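Local coordinates for aldehyde dehydrogenase family protein (Pseudomonas syringae pv. tomato, PDB 5IUV) that probably oxidises indole-3-acetaldehyde to the auxin indole-3-acetic acid with NAD+ as cofactor, a reaction linked to virulence of the bacterium, at residues V322-P334 with I374-I387. Sequence-based numbering, arbitrary orientation.
Sequences VIEALGTWKPGNP and ILQETGGTYVEPTI
From Ile323 beside Ile387, through Leu326 beside Pro385, to Pro331 facing Tyr382 with CA atoms 6.6 Å apart, residues 322-334 run antiparallel to strand 382-389 without one hydrogen bond between them. In this aldehyde dehydrogenase fold residues 322-334 comprise the end of helix 312-326 and the loop after it, laid against the interrupted strand 382-389, which pairs in parallel with strand 406-412 in the mixed sheet that also holds 273-276 and 307-311. It illustrates how a helix exit can pack on a sheet mainly through apolar side chains. At the helical end Leu326 and Ile387 meet tip to tip, CD2 lying 3.5 Å from CG1 of Ile387; the same methyl packs on CB of Pro385. With CG anti to the backbone N (chi1 -165°), Leu326 reaches both. Strand 366-369 adds Val368, which touches both Ile323 and Ile387. Farther on, the rings of Pro331 and Pro385 approach through their CD atoms (3.9 Å), while CD1 of Ile374 comes across the Pro331 ring at about a right angle, 3.6 Å from its CG. One face of the Tyr382 ring carries Leu375 CD1, 3.7 Å above the plane and offset toward the rim. The hydroxyl of this buried tyrosine is satisfied by a hydrogen bond with Val43 O, and at the ring edge Pro334 CD lies 3.3 Å from Tyr382 OH.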
# COMPACT_ATOMS: atom_id res chain seq x y z
N VAL A 322 43.38 -5.72 -0.54
CA VAL A 322 42.78 -4.39 -0.54
C VAL A 322 43.80 -3.33 -0.96
O VAL A 322 43.47 -2.40 -1.71
CB VAL A 322 42.20 -4.04 0.86
CG1 VAL A 322 41.70 -2.60 0.89
CG2 VAL A 322 41.08 -5.01 1.22
N ILE A 323 45.03 -3.47 -0.50
CA ILE A 323 46.11 -2.58 -0.91
C ILE A 323 46.36 -2.66 -2.42
O ILE A 323 46.49 -1.63 -3.08
CB ILE A 323 47.41 -2.91 -0.17
CG1 ILE A 323 47.23 -2.65 1.33
CG2 ILE A 323 48.57 -2.07 -0.71
CD1 ILE A 323 48.38 -3.12 2.16
N GLU A 324 46.40 -3.87 -2.97
CA GLU A 324 46.62 -4.02 -4.40
C GLU A 324 45.47 -3.43 -5.21
O GLU A 324 45.69 -2.79 -6.24
CB GLU A 324 46.82 -5.49 -4.77
CG GLU A 324 47.03 -5.71 -6.26
CD GLU A 324 47.61 -7.07 -6.60
OE1 GLU A 324 47.33 -8.04 -5.86
OE2 GLU A 324 48.36 -7.16 -7.60
N ALA A 325 44.24 -3.64 -4.75
CA ALA A 325 43.08 -3.09 -5.42
C ALA A 325 43.10 -1.57 -5.36
O ALA A 325 42.76 -0.91 -6.34
CB ALA A 325 41.78 -3.62 -4.81
N LEU A 326 43.49 -1.03 -4.22
CA LEU A 326 43.48 0.42 -4.04
C LEU A 326 44.53 1.07 -4.93
O LEU A 326 44.38 2.21 -5.35
CB LEU A 326 43.70 0.80 -2.58
CG LEU A 326 43.32 2.26 -2.32
CD1 LEU A 326 41.81 2.47 -2.43
CD2 LEU A 326 43.85 2.76 -0.98
N GLY A 327 45.58 0.32 -5.23
CA GLY A 327 46.64 0.80 -6.09
C GLY A 327 46.21 1.05 -7.53
O GLY A 327 46.92 1.71 -8.29
N THR A 328 45.05 0.53 -7.91
CA THR A 328 44.55 0.76 -9.27
C THR A 328 43.78 2.07 -9.36
O THR A 328 43.41 2.52 -10.46
CB THR A 328 43.63 -0.38 -9.74
OG1 THR A 328 42.38 -0.31 -9.05
CG2 THR A 328 44.28 -1.73 -9.46
N TRP A 329 43.52 2.69 -8.21
CA TRP A 329 42.83 3.97 -8.16
C TRP A 329 43.87 5.08 -8.06
O TRP A 329 44.46 5.29 -7.01
CB TRP A 329 41.85 4.01 -6.98
CG TRP A 329 40.69 3.05 -7.14
CD1 TRP A 329 40.68 1.71 -6.84
CD2 TRP A 329 39.38 3.36 -7.65
NE1 TRP A 329 39.44 1.17 -7.13
CE2 TRP A 329 38.63 2.16 -7.63
CE3 TRP A 329 38.78 4.53 -8.13
CZ2 TRP A 329 37.30 2.10 -8.06
CZ3 TRP A 329 37.45 4.47 -8.55
CH2 TRP A 329 36.73 3.26 -8.52
N LYS A 330 44.10 5.78 -9.18
CA LYS A 330 45.19 6.74 -9.26
C LYS A 330 44.72 8.14 -9.64
O LYS A 330 44.05 8.33 -10.67
CB LYS A 330 46.23 6.27 -10.28
CG LYS A 330 46.65 4.82 -10.12
CD LYS A 330 47.78 4.47 -11.08
CE LYS A 330 48.04 2.97 -11.13
NZ LYS A 330 49.32 2.66 -11.81
N PRO A 331 45.06 9.12 -8.80
CA PRO A 331 44.78 10.53 -9.09
C PRO A 331 45.41 10.95 -10.41
O PRO A 331 46.50 10.50 -10.74
CB PRO A 331 45.43 11.26 -7.91
CG PRO A 331 45.44 10.25 -6.81
CD PRO A 331 45.70 8.95 -7.49
N GLY A 332 44.72 11.80 -11.16
CA GLY A 332 45.23 12.29 -12.42
C GLY A 332 44.37 13.42 -12.93
O GLY A 332 43.43 13.86 -12.26
N ASN A 333 44.70 13.90 -14.13
CA ASN A 333 43.96 14.98 -14.76
C ASN A 333 42.49 14.61 -14.93
O ASN A 333 42.17 13.65 -15.63
CB ASN A 333 44.61 15.31 -16.11
CG ASN A 333 43.94 16.47 -16.82
OD1 ASN A 333 43.03 17.12 -16.30
ND2 ASN A 333 44.40 16.75 -18.04
N PRO A 334 41.60 15.37 -14.29
CA PRO A 334 40.16 15.06 -14.33
C PRO A 334 39.58 15.17 -15.73
O PRO A 334 38.51 14.62 -15.98
CB PRO A 334 39.55 16.11 -13.40
CG PRO A 334 40.68 16.55 -12.52
CD PRO A 334 41.90 16.49 -13.38
N ILE A 374 49.77 14.82 -3.77
CA ILE A 374 50.55 14.67 -5.00
C ILE A 374 50.15 15.64 -6.11
O ILE A 374 49.19 16.41 -5.96
CB ILE A 374 50.44 13.24 -5.58
CG1 ILE A 374 48.98 12.81 -5.70
CG2 ILE A 374 51.25 12.25 -4.75
CD1 ILE A 374 48.81 11.46 -6.36
N LEU A 375 50.91 15.60 -7.20
CA LEU A 375 50.64 16.40 -8.39
C LEU A 375 50.56 17.90 -8.10
O LEU A 375 49.75 18.60 -8.70
CB LEU A 375 49.35 15.93 -9.07
CG LEU A 375 49.23 14.44 -9.42
CD1 LEU A 375 47.82 14.13 -9.93
CD2 LEU A 375 50.27 14.02 -10.44
N GLN A 376 51.38 18.37 -7.17
CA GLN A 376 51.38 19.78 -6.78
C GLN A 376 51.64 20.72 -7.96
O GLN A 376 51.07 21.81 -8.04
CB GLN A 376 52.41 20.04 -5.68
CG GLN A 376 52.05 19.48 -4.32
CD GLN A 376 52.58 18.07 -4.10
OE1 GLN A 376 52.68 17.28 -5.03
NE2 GLN A 376 52.92 17.76 -2.85
N GLU A 377 52.50 20.28 -8.87
CA GLU A 377 52.93 21.09 -10.01
C GLU A 377 51.78 21.48 -10.94
O GLU A 377 51.89 22.43 -11.71
CB GLU A 377 54.01 20.35 -10.80
CG GLU A 377 53.55 19.09 -11.54
CD GLU A 377 53.49 17.85 -10.65
OE1 GLU A 377 53.62 17.98 -9.41
OE2 GLU A 377 53.31 16.74 -11.19
N THR A 378 50.67 20.74 -10.88
CA THR A 378 49.52 20.99 -11.74
C THR A 378 48.78 22.27 -11.38
O THR A 378 48.01 22.80 -12.17
CB THR A 378 48.51 19.84 -11.68
OG1 THR A 378 47.93 19.78 -10.37
CG2 THR A 378 49.17 18.51 -12.02
N GLY A 379 49.02 22.76 -10.16
CA GLY A 379 48.27 23.89 -9.64
C GLY A 379 46.94 23.45 -9.06
O GLY A 379 46.12 24.27 -8.68
N GLY A 380 46.74 22.13 -8.99
CA GLY A 380 45.52 21.57 -8.43
C GLY A 380 45.75 20.88 -7.10
O GLY A 380 46.87 20.85 -6.58
N THR A 381 44.68 20.30 -6.55
CA THR A 381 44.73 19.66 -5.24
C THR A 381 44.43 18.16 -5.33
O THR A 381 43.28 17.77 -5.58
CB THR A 381 43.73 20.32 -4.26
OG1 THR A 381 42.47 20.50 -4.91
CG2 THR A 381 44.25 21.68 -3.82
N TYR A 382 45.45 17.34 -5.12
CA TYR A 382 45.33 15.89 -5.25
C TYR A 382 45.96 15.16 -4.05
O TYR A 382 47.03 15.54 -3.58
CB TYR A 382 45.99 15.39 -6.54
CG TYR A 382 45.48 16.05 -7.80
CD1 TYR A 382 46.03 17.24 -8.26
CD2 TYR A 382 44.46 15.46 -8.54
CE1 TYR A 382 45.57 17.84 -9.42
CE2 TYR A 382 44.00 16.05 -9.71
CZ TYR A 382 44.55 17.24 -10.14
OH TYR A 382 44.09 17.83 -11.29
N VAL A 383 45.30 14.10 -3.59
CA VAL A 383 45.81 13.28 -2.49
C VAL A 383 45.73 11.79 -2.84
O VAL A 383 44.74 11.34 -3.41
CB VAL A 383 45.03 13.55 -1.17
CG1 VAL A 383 45.47 12.59 -0.07
CG2 VAL A 383 45.23 14.98 -0.71
N GLU A 384 46.77 11.05 -2.50
CA GLU A 384 46.78 9.60 -2.69
C GLU A 384 45.70 8.92 -1.85
O GLU A 384 45.51 9.28 -0.69
CB GLU A 384 48.13 9.00 -2.30
CG GLU A 384 49.31 9.51 -3.10
CD GLU A 384 50.62 9.07 -2.48
OE1 GLU A 384 50.69 8.96 -1.23
OE2 GLU A 384 51.58 8.82 -3.24
N PRO A 385 44.99 7.94 -2.44
CA PRO A 385 44.17 7.05 -1.62
C PRO A 385 45.02 6.43 -0.53
O PRO A 385 46.12 5.94 -0.82
CB PRO A 385 43.67 6.01 -2.62
CG PRO A 385 43.62 6.77 -3.93
CD PRO A 385 44.82 7.68 -3.88
N THR A 386 44.54 6.45 0.71
CA THR A 386 45.36 6.17 1.88
C THR A 386 44.72 5.13 2.79
O THR A 386 43.50 5.12 2.96
CB THR A 386 45.62 7.48 2.67
OG1 THR A 386 46.31 8.41 1.82
CG2 THR A 386 46.43 7.24 3.93
N ILE A 387 45.53 4.24 3.36
CA ILE A 387 45.03 3.23 4.28
C ILE A 387 45.81 3.24 5.59
O ILE A 387 47.05 3.26 5.59
CB ILE A 387 45.10 1.80 3.69
CG1 ILE A 387 44.36 1.72 2.36
CG2 ILE A 387 44.52 0.79 4.67
CD1 ILE A 387 44.45 0.35 1.69